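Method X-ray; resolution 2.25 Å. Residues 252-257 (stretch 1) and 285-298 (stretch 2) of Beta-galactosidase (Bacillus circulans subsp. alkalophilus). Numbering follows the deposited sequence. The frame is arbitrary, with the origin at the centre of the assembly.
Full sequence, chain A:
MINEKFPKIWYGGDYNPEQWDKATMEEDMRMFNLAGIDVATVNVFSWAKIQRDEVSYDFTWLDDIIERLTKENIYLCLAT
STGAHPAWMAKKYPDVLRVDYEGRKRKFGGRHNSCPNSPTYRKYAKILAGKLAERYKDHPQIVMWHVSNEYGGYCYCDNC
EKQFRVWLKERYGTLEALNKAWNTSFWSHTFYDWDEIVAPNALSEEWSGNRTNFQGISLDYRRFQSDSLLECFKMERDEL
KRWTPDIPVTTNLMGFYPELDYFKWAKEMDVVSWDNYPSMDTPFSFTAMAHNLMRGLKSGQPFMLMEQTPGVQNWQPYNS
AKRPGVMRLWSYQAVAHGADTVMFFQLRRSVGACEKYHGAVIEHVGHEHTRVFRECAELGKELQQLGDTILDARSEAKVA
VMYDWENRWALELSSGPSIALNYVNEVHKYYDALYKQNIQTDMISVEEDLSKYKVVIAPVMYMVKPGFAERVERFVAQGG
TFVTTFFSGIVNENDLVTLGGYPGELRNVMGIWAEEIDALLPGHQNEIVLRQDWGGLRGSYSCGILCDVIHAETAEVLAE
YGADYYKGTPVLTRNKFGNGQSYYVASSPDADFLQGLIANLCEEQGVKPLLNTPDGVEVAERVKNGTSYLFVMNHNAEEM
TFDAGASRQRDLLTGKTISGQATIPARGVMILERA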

# COMPACT_ATOMS: atom_id res chain seq x y z
N ASN A 252 1.29 -8.04 31.18
CA ASN A 252 1.37 -6.64 30.77
C ASN A 252 0.53 -6.30 29.53
O ASN A 252 0.73 -6.88 28.45
CB ASN A 252 2.82 -6.15 30.65
CG ASN A 252 3.69 -7.05 29.79
OD1 ASN A 252 3.35 -8.20 29.53
ND2 ASN A 252 4.84 -6.54 29.36
N LEU A 253 -0.40 -5.36 29.70
CA LEU A 253 -1.37 -5.03 28.66
C LEU A 253 -0.97 -3.79 27.88
O LEU A 253 -0.02 -3.08 28.26
CB LEU A 253 -2.77 -4.82 29.27
CG LEU A 253 -3.20 -5.81 30.35
CD1 LEU A 253 -4.63 -5.53 30.78
CD2 LEU A 253 -3.05 -7.24 29.89
N MET A 254 -1.70 -3.50 26.81
CA MET A 254 -1.26 -2.49 25.86
C MET A 254 -2.27 -1.36 25.65
O MET A 254 -2.40 -0.84 24.55
CB MET A 254 -0.86 -3.14 24.53
CG MET A 254 0.35 -4.07 24.69
SD MET A 254 0.76 -5.05 23.23
CE MET A 254 -0.51 -6.30 23.31
N GLY A 255 -2.98 -1.00 26.71
CA GLY A 255 -3.88 0.13 26.67
C GLY A 255 -5.03 -0.08 25.70
O GLY A 255 -5.80 -1.04 25.84
N PHE A 256 -5.13 0.81 24.72
CA PHE A 256 -6.20 0.75 23.73
C PHE A 256 -5.92 -0.21 22.58
O PHE A 256 -6.45 -0.05 21.48
CB PHE A 256 -6.50 2.16 23.20
CG PHE A 256 -7.46 2.93 24.05
CD1 PHE A 256 -8.83 2.83 23.83
CD2 PHE A 256 -7.01 3.73 25.08
CE1 PHE A 256 -9.73 3.53 24.61
CE2 PHE A 256 -7.90 4.43 25.88
CZ PHE A 256 -9.26 4.33 25.64
N TYR A 257 -5.08 -1.21 22.84
CA TYR A 257 -4.82 -2.28 21.90
C TYR A 257 -6.15 -2.87 21.44
O TYR A 257 -6.98 -3.25 22.26
CB TYR A 257 -3.95 -3.35 22.59
CG TYR A 257 -3.60 -4.58 21.79
CD1 TYR A 257 -2.97 -4.49 20.55
CD2 TYR A 257 -3.87 -5.86 22.29
CE1 TYR A 257 -2.63 -5.63 19.83
CE2 TYR A 257 -3.54 -7.00 21.58
CZ TYR A 257 -2.92 -6.88 20.35
OH TYR A 257 -2.59 -8.03 19.65
N SER A 285 -3.73 14.17 26.11
CA SER A 285 -5.02 13.77 26.68
C SER A 285 -5.35 12.32 26.30
O SER A 285 -6.10 11.64 27.00
CB SER A 285 -6.14 14.70 26.21
OG SER A 285 -6.28 14.67 24.80
N PHE A 286 -4.78 11.86 25.19
CA PHE A 286 -4.94 10.47 24.81
C PHE A 286 -4.18 9.52 25.74
O PHE A 286 -4.74 8.52 26.19
CB PHE A 286 -4.54 10.19 23.36
CG PHE A 286 -4.72 8.75 22.97
CD1 PHE A 286 -5.96 8.29 22.57
CD2 PHE A 286 -3.67 7.86 23.06
CE1 PHE A 286 -6.15 6.95 22.24
CE2 PHE A 286 -3.85 6.52 22.73
CZ PHE A 286 -5.09 6.06 22.32
N THR A 287 -2.91 9.80 26.02
CA THR A 287 -2.21 8.89 26.92
C THR A 287 -2.83 8.94 28.33
O THR A 287 -2.86 7.94 29.03
CB THR A 287 -0.63 8.97 26.87
OG1 THR A 287 -0.09 9.30 28.17
CG2 THR A 287 -0.15 9.94 25.84
N ALA A 288 -3.39 10.08 28.71
CA ALA A 288 -4.14 10.16 29.96
C ALA A 288 -5.39 9.25 29.90
O ALA A 288 -5.71 8.53 30.86
CB ALA A 288 -4.55 11.61 30.25
N MET A 289 -6.09 9.29 28.78
CA MET A 289 -7.25 8.43 28.59
C MET A 289 -6.87 6.94 28.68
O MET A 289 -7.63 6.13 29.20
CB MET A 289 -7.95 8.74 27.25
CG MET A 289 -9.34 8.11 27.13
SD MET A 289 -10.16 8.42 25.56
CE MET A 289 -8.93 7.81 24.40
N ALA A 290 -5.68 6.59 28.18
CA ALA A 290 -5.20 5.21 28.28
C ALA A 290 -4.87 4.75 29.72
O ALA A 290 -5.26 3.65 30.13
CB ALA A 290 -4.01 4.97 27.33
N HIS A 291 -4.16 5.58 30.48
CA HIS A 291 -3.91 5.26 31.88
C HIS A 291 -5.26 5.11 32.56
O HIS A 291 -5.49 4.19 33.35
CB HIS A 291 -3.14 6.37 32.60
CG HIS A 291 -1.73 6.58 32.12
ND1 HIS A 291 -0.76 5.62 32.20
CD2 HIS A 291 -1.13 7.68 31.61
CE1 HIS A 291 0.38 6.10 31.74
NE2 HIS A 291 0.18 7.35 31.37
N ASN A 292 -6.14 6.06 32.26
CA ASN A 292 -7.48 6.08 32.82
C ASN A 292 -8.20 4.76 32.57
O ASN A 292 -8.72 4.14 33.50
CB ASN A 292 -8.28 7.23 32.22
CG ASN A 292 -9.44 7.67 33.10
OD1 ASN A 292 -10.20 6.84 33.62
ND2 ASN A 292 -9.59 8.98 33.26
N LEU A 293 -8.20 4.32 31.32
CA LEU A 293 -8.84 3.06 30.97
C LEU A 293 -8.24 1.91 31.75
O LEU A 293 -8.92 0.95 32.09
CB LEU A 293 -8.71 2.80 29.47
CG LEU A 293 -9.33 1.49 28.97
CD1 LEU A 293 -10.86 1.52 29.14
CD2 LEU A 293 -8.96 1.26 27.52
N MET A 294 -6.94 1.98 32.04
CA MET A 294 -6.30 0.87 32.72
C MET A 294 -6.77 0.80 34.16
O MET A 294 -6.87 -0.28 34.76
CB MET A 294 -4.77 0.98 32.65
CG MET A 294 -4.17 0.89 31.25
SD MET A 294 -4.40 -0.69 30.41
CE MET A 294 -5.91 -0.37 29.49
N ARG A 295 -7.04 1.97 34.72
CA ARG A 295 -7.62 2.06 36.05
C ARG A 295 -9.03 1.48 36.03
O ARG A 295 -9.47 0.81 36.97
CB ARG A 295 -7.65 3.51 36.50
CG ARG A 295 -8.21 3.71 37.88
CD ARG A 295 -8.07 5.16 38.30
NE ARG A 295 -9.10 6.04 37.76
CZ ARG A 295 -8.88 7.09 36.97
NH1 ARG A 295 -7.65 7.39 36.57
NH2 ARG A 295 -9.90 7.84 36.57
N GLY A 296 -9.75 1.74 34.94
CA GLY A 296 -11.13 1.30 34.84
C GLY A 296 -11.29 -0.19 34.65
O GLY A 296 -12.34 -0.76 34.94
N LEU A 297 -10.24 -0.85 34.17
CA LEU A 297 -10.35 -2.27 33.89
C LEU A 297 -10.78 -3.03 35.14
O LEU A 297 -11.51 -4.01 35.05
CB LEU A 297 -9.05 -2.84 33.32
CG LEU A 297 -8.61 -2.35 31.94
CD1 LEU A 297 -7.40 -3.15 31.43
CD2 LEU A 297 -9.78 -2.44 30.94
N LYS A 298 -10.33 -2.59 36.31
CA LYS A 298 -10.77 -3.22 37.56
C LYS A 298 -11.52 -2.22 38.43
O LYS A 298 -11.33 -2.18 39.65
CB LYS A 298 -9.61 -3.85 38.33
CG LYS A 298 -9.02 -5.05 37.62
CD LYS A 298 -7.79 -5.57 38.31
CE LYS A 298 -8.13 -6.57 39.40
NZ LYS A 298 -9.06 -7.62 38.92

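The contact centres on the ring of Phe256, which accounts for 120 of the 387 Å² buried between the two stretches, the largest share of any residue. Its CA-to-CB bond points sideways relative to the helix, but with chi1 at -85° the end of the side chain comes nearer and meets four helix residues. Leu293 sits over one face of the ring: its CD2 lies 3.6 Å from the centroid of the Phe256 ring and only 11° off the ring normal, a CH-pi contact with the methyl almost directly above the aromatic system. At the ring edge, near its plane, the helix backbone comes close, with Phe256 CE2 3.7 Å from Ala290 CA; the small side chain of Ala290 adds a contact of 3.9 Å between its CB and Phe256 CD2.

Met289 and Phe286 approach the same ring obliquely. Met289 CE packs 3.7 Å from Phe256 CZ, while its SD stands 5.2 Å from the ring centroid and 52° off the normal, so the sulfur is not centred over the face. The two phenylalanine rings touch through Phe256 CD2 and Phe286 CZ at 4.1 Å; their centroids are 5.6 Å apart and their planes meet at 40°. Since Phe286, Met289, Ala290 and Leu293 follow one another at spacings of three, one and three residues, they fall along one side of the helix, and a single aromatic ring can reach them all.

Beyond the ring, Gly255 and Ala290 have the nearest pair of CA atoms across the stretches, 5.5 Å apart. Met294 CE packs 3.5 Å from Gly255 CA, although the CA-to-CB bond of Met294 points sideways. The phi of 64° at Gly255 by itself favours glycine, and an ideal CB there would lie 3.8 Å from Ala290 CB. Farther along stretch 2, Leu297 meets Leu253; each points toward the other stretch, and Leu253 CD1 lies 3.7 Å from Leu297 CD1.

No hydrogen bond crosses the contact; the side-chain amides of Asn252 and Asn292 are bonded elsewhere in the structure. The loop is braced by a bond from Tyr257 N to Met254 O (3.2 Å), and the helix by its own backbone ladder, including Leu293 N to Met289 O at 2.8 Å. Outside the contact, Asn292 and Arg295 do not reach the first stretch; although Asn292 OD1 and Arg295 NH2 are 3.1 Å apart, the angle is too poor for a hydrogen bond.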